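Local structure of 3-dehydroquinate dehydratase (Clostridium difficile, 4H3D) at residues B[100-105]-B[128-133]; B[133-136]-B[141-144]. The protein catalyses the cis-dehydration of 3-dehydroquinate to 3-dehydroshikimate through an imine intermediate, the third step of the chorismate pathway. All blocks are in the same frame, centred on the assembly; numbering follows the deposited sequence.

Contact 1 of 2, residues B[100-105]-B[128-133]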
loop_
_atom_site.group_PDB
_atom_site.type_symbol
_atom_site.label_atom_id
_atom_site.label_comp_id
_atom_site.label_asym_id
_atom_site.label_seq_id
_atom_site.Cartn_x
_atom_site.Cartn_y
_atom_site.Cartn_z
ATOM N N TYR B 100 8.646 10.091 37.756
ATOM C CA TYR B 100 9.880 10.082 36.974
ATOM C C TYR B 100 9.581 10.269 35.486
ATOM O O TYR B 100 10.353 10.886 34.782
ATOM C CB TYR B 100 10.736 8.828 37.196
ATOM C CG TYR B 100 12.079 8.955 36.488
ATOM C CD1 TYR B 100 13.000 9.926 36.887
ATOM C CD2 TYR B 100 12.413 8.137 35.416
ATOM C CE1 TYR B 100 14.215 10.077 36.234
ATOM C CE2 TYR B 100 13.629 8.276 34.761
ATOM C CZ TYR B 100 14.528 9.252 35.183
ATOM O OH TYR B 100 15.737 9.393 34.543
ATOM N N TYR B 101 8.454 9.745 35.017
ATOM C CA TYR B 101 8.080 9.901 33.612
ATOM C C TYR B 101 7.969 11.384 33.287
ATOM O O TYR B 101 8.463 11.840 32.263
ATOM C CB TYR B 101 6.757 9.189 33.337
ATOM C CG TYR B 101 6.226 9.308 31.936
ATOM C CD1 TYR B 101 6.591 8.407 30.949
ATOM C CD2 TYR B 101 5.309 10.301 31.606
ATOM C CE1 TYR B 101 6.072 8.513 29.650
ATOM C CE2 TYR B 101 4.791 10.412 30.333
ATOM C CZ TYR B 101 5.178 9.514 29.355
ATOM O OH TYR B 101 4.648 9.630 28.089
ATOM N N THR B 102 7.308 12.115 34.178
ATOM C CA THR B 102 7.117 13.554 34.042
ATOM C C THR B 102 8.458 14.289 34.098
ATOM O O THR B 102 8.763 15.087 33.218
ATOM C CB THR B 102 6.178 14.074 35.143
ATOM O OG1 THR B 102 4.925 13.371 35.054
ATOM C CG2 THR B 102 5.938 15.577 35.008
ATOM N N THR B 103 9.256 13.984 35.110
ATOM C CA THR B 103 10.578 14.600 35.286
ATOM C C THR B 103 11.492 14.336 34.097
ATOM O O THR B 103 12.140 15.254 33.591
ATOM C CB THR B 103 11.273 14.081 36.572
ATOM O OG1 THR B 103 10.461 14.389 37.702
ATOM C CG2 THR B 103 12.652 14.734 36.750
ATOM N N LEU B 104 11.563 13.084 33.660
ATOM C CA LEU B 104 12.404 12.732 32.510
ATOM C C LEU B 104 12.048 13.580 31.284
ATOM O O LEU B 104 12.912 14.221 30.678
ATOM C CB LEU B 104 12.248 11.255 32.177
ATOM C CG LEU B 104 13.012 10.694 30.979
ATOM C CD1 LEU B 104 14.533 10.834 31.155
ATOM C CD2 LEU B 104 12.629 9.249 30.777
ATOM N N ASN B 105 10.774 13.584 30.906
ATOM C CA ASN B 105 10.367 14.353 29.741
ATOM C C ASN B 105 10.587 15.861 29.873
ATOM O O ASN B 105 10.951 16.526 28.905
ATOM C CB ASN B 105 8.929 14.051 29.393
ATOM C CG ASN B 105 8.787 12.753 28.650
ATOM O OD1 ASN B 105 9.327 12.599 27.557
ATOM N ND2 ASN B 105 8.052 11.807 29.232
ATOM N N ILE B 128 -0.050 15.080 31.292
ATOM C CA ILE B 128 -0.039 15.664 29.945
ATOM C C ILE B 128 0.001 17.186 29.969
ATOM O O ILE B 128 0.813 17.787 29.278
ATOM C CB ILE B 128 -1.235 15.212 29.128
ATOM C CG1 ILE B 128 -1.146 13.703 28.843
ATOM C CG2 ILE B 128 -1.278 15.960 27.811
ATOM C CD1 ILE B 128 -2.434 13.114 28.331
ATOM N N ASP B 129 -0.867 17.804 30.760
ATOM C CA ASP B 129 -0.875 19.275 30.857
ATOM C C ASP B 129 0.484 19.804 31.274
ATOM O O ASP B 129 0.999 20.767 30.677
ATOM C CB ASP B 129 -1.954 19.785 31.826
ATOM C CG ASP B 129 -3.358 19.789 31.205
ATOM O OD1 ASP B 129 -3.494 19.504 29.997
ATOM O OD2 ASP B 129 -4.327 20.085 31.938
ATOM N N GLU B 130 1.084 19.167 32.261
ATOM C CA GLU B 130 2.384 19.619 32.743
ATOM C C GLU B 130 3.481 19.462 31.691
ATOM O O GLU B 130 4.235 20.410 31.426
ATOM C CB GLU B 130 2.787 18.907 34.044
ATOM C CG GLU B 130 4.076 19.479 34.644
ATOM C CD GLU B 130 4.469 18.871 35.984
ATOM O OE1 GLU B 130 3.708 18.061 36.551
ATOM O OE2 GLU B 130 5.558 19.230 36.480
ATOM N N VAL B 131 3.561 18.283 31.080
ATOM C CA VAL B 131 4.605 18.014 30.102
ATOM C C VAL B 131 4.394 18.790 28.796
ATOM O O VAL B 131 5.354 19.304 28.224
ATOM C CB VAL B 131 4.746 16.515 29.808
ATOM C CG1 VAL B 131 5.874 16.280 28.827
ATOM C CG2 VAL B 131 4.997 15.752 31.119
ATOM N N VAL B 132 3.154 18.882 28.329
ATOM C CA VAL B 132 2.892 19.617 27.081
ATOM C C VAL B 132 3.188 21.112 27.230
ATOM O O VAL B 132 3.858 21.695 26.387
ATOM C CB VAL B 132 1.453 19.430 26.575
ATOM C CG1 VAL B 132 1.159 20.408 25.438
ATOM C CG2 VAL B 132 1.245 18.027 26.117
ATOM N N ASN B 133 2.709 21.721 28.307
ATOM C CA ASN B 133 2.930 23.143 28.516
ATOM C C ASN B 133 4.415 23.461 28.616
ATOM O O ASN B 133 4.882 24.448 28.048
ATOM C CB ASN B 133 2.182 23.649 29.760
ATOM C CG ASN B 133 0.685 23.774 29.535
ATOM O OD1 ASN B 133 0.226 23.992 28.402
ATOM N ND2 ASN B 133 -0.096 23.657 30.622
HETATM O O HOH W 1 8.228 18.610 28.820
#
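The carbonyl oxygen of Val-131 accepts a hydrogen bond from a water whose oxygen lies 3.0 Å from Val-131 O. The same water reaches back to Asn-105 O of the other helix, but weakly; Ser-109 OG is a further partner of that carbonyl. No direct hydrogen bond joins the two segments, and, apart from the Glu-130 carboxylate at the flank, their side chains meet through aliphatic carbons. Val-131 spreads its two methyls between successive turns of 100-105: CG1 meets Asn-105 CB at 3.8 Å, while CG2 faces Thr-102 CG2 at 4.0 Å. That threonine methyl stands anti to the backbone N, which turns it toward helix 125-137 and leaves OG1 beside its own helix, bonded to Arg-98 O. The two segments run nearly parallel, their axes 8° apart in direction and 9.9 Å apart at closest approach, as neighbouring helices do around the outside of a TIM barrel. Val-131 also rests on Ile-117 and Val-119 of strand 116-120, so it fills the corner between two helices and the sheet. On the flank, the extended Glu-130 side chain crosses Thr-102 at about a right angle, with OE1 3.7 Å from Thr-102 CG2, and its carboxylate makes a salt bridge through OE2 with Lys-106. Asn-105 ND2 sits over the centre of the Tyr-101 ring and donates a weak bond to Tyr-101 O.

Contact 2 of 2, residues B[133-136]-B[141-144]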
loop_
_atom_site.group_PDB
_atom_site.type_symbol
_atom_site.label_atom_id
_atom_site.label_comp_id
_atom_site.label_asym_id
_atom_site.label_seq_id
_atom_site.Cartn_x
_atom_site.Cartn_y
_atom_site.Cartn_z
ATOM N N ASN B 133 2.709 21.721 28.307
ATOM C CA ASN B 133 2.930 23.143 28.516
ATOM C C ASN B 133 4.415 23.461 28.616
ATOM O O ASN B 133 4.882 24.448 28.048
ATOM C CB ASN B 133 2.182 23.649 29.760
ATOM C CG ASN B 133 0.685 23.774 29.535
ATOM O OD1 ASN B 133 0.226 23.992 28.402
ATOM N ND2 ASN B 133 -0.096 23.657 30.622
ATOM N N PHE B 134 5.170 22.604 29.297
ATOM C CA PHE B 134 6.589 22.838 29.443
ATOM C C PHE B 134 7.331 22.662 28.120
ATOM O O PHE B 134 8.204 23.473 27.779
ATOM C CB PHE B 134 7.209 21.955 30.519
ATOM C CG PHE B 134 8.597 22.334 30.829
ATOM C CD1 PHE B 134 8.856 23.438 31.633
ATOM C CD2 PHE B 134 9.661 21.649 30.272
ATOM C CE1 PHE B 134 10.145 23.819 31.903
ATOM C CE2 PHE B 134 10.966 22.032 30.544
ATOM C CZ PHE B 134 11.207 23.112 31.353
ATOM N N ALA B 135 7.008 21.599 27.388
ATOM C CA ALA B 135 7.591 21.373 26.082
ATOM C C ALA B 135 7.357 22.590 25.199
ATOM O O ALA B 135 8.280 23.062 24.532
ATOM C CB ALA B 135 7.000 20.097 25.419
ATOM N N HIS B 136 6.142 23.119 25.208
ATOM C CA HIS B 136 5.855 24.285 24.364
ATOM C C HIS B 136 6.619 25.514 24.792
ATOM O O HIS B 136 7.059 26.295 23.944
ATOM C CB HIS B 136 4.378 24.541 24.234
ATOM C CG HIS B 136 3.677 23.513 23.402
ATOM N ND1 HIS B 136 2.356 23.182 23.584
ATOM C CD2 HIS B 136 4.134 22.709 22.408
ATOM C CE1 HIS B 136 2.018 22.240 22.719
ATOM N NE2 HIS B 136 3.076 21.936 21.994
ATOM N N LYS B 141 8.077 20.199 20.013
ATOM C CA LYS B 141 6.806 19.707 19.494
ATOM C C LYS B 141 6.365 18.450 20.234
ATOM O O LYS B 141 7.183 17.653 20.703
ATOM C CB LYS B 141 6.893 19.441 17.989
ATOM C CG LYS B 141 7.363 20.623 17.183
ATOM C CD LYS B 141 6.501 21.869 17.380
ATOM C CE LYS B 141 7.029 23.006 16.516
ATOM N NZ LYS B 141 6.342 24.288 16.787
ATOM N N VAL B 142 5.059 18.257 20.344
ATOM C CA VAL B 142 4.575 17.134 21.112
ATOM C C VAL B 142 3.686 16.199 20.320
ATOM O O VAL B 142 2.756 16.620 19.639
ATOM C CB VAL B 142 3.811 17.601 22.362
ATOM C CG1 VAL B 142 3.274 16.383 23.175
ATOM C CG2 VAL B 142 4.724 18.456 23.245
ATOM N N ILE B 143 4.032 14.926 20.395
ATOM C CA ILE B 143 3.212 13.855 19.882
ATOM C C ILE B 143 2.488 13.322 21.125
ATOM O O ILE B 143 3.135 13.063 22.135
ATOM C CB ILE B 143 4.076 12.688 19.299
ATOM C CG1 ILE B 143 4.688 13.072 17.959
ATOM C CG2 ILE B 143 3.233 11.431 19.114
ATOM C CD1 ILE B 143 5.626 12.009 17.403
ATOM N N ILE B 144 1.155 13.237 21.090
ATOM C CA ILE B 144 0.428 12.566 22.169
ATOM C C ILE B 144 0.010 11.253 21.525
ATOM O O ILE B 144 -0.609 11.247 20.476
ATOM C CB ILE B 144 -0.767 13.357 22.688
ATOM C CG1 ILE B 144 -0.295 14.688 23.277
ATOM C CG2 ILE B 144 -1.547 12.520 23.723
ATOM C CD1 ILE B 144 -1.420 15.579 23.897
#
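Apolar packing between Ala-135 and Val-142 carries this contact, a compact example of how a helix is seated on the strand that follows it. Ala-135 CB points at the strand and meets Val-142 CG2 at 3.5 Å, a close approach for two methyl groups. The valine rotamer accounts for the meeting: CG1 lies anti to the backbone N (chi1 179°), and CG2, beside that nitrogen, is the branch presented to Ala-135. Ile-117 and Val-140 add carbon around the alanine, and Val-119 packs against Val-142.

The imidazole of His-136 adds a second, looser kind of contact. Its CG lies beside the backbone N (chi1 -71°), anti to the carbonyl carbon, and the ring swings round so that NE2 comes within 4.0 Å of Val-142 CG2. The methyl approaches the ring obliquely, and the two side chains cross at about a right angle.

Polar bonds hold both partners through a residue beyond the segments. Asp-171 OD2 is hydrogen-bonded to His-136 NE2 and also to the backbone N of Val-142, so one carboxylate oxygen ties the last turn of the helix to the start of the strand and would fix the position of the imidazole.

The backbone of 141-144 is hydrogen-bonded to strand 116-120 on one flank, through Lys-141 and Ile-143, and to Leu-172 of strand 172-177 on the other, through Val-142. Helix 125-137 connects the adjacent parallel strands 116-120 and 141-148 as a beta-alpha-beta unit of the TIM barrel of type I dehydroquinases.

Overall arrangement
Helix 125-137 is common to both contacts, with Asn-133 ending one segment and beginning the other, and the contact centres lie about 9 Å apart. Contact 1 joins this helix laterally to helix 98-110, whereas contact 2 joins it inward to the barrel strand 141-148. Between them the packing is continuous: Val-132 CG2 touches Val-142 CG1 at 3.9 Å, and Ile-128 CG2 touches Ile-144 CD1 at 3.9 Å. Neither contact reaches the bound comenic acid derivative, which is about 13 Å from the side chains of Asn-105 and Val-142. The Schiff-base residue Lys-174 is nearer, about 9 Å from Val-142, side chain to side chain.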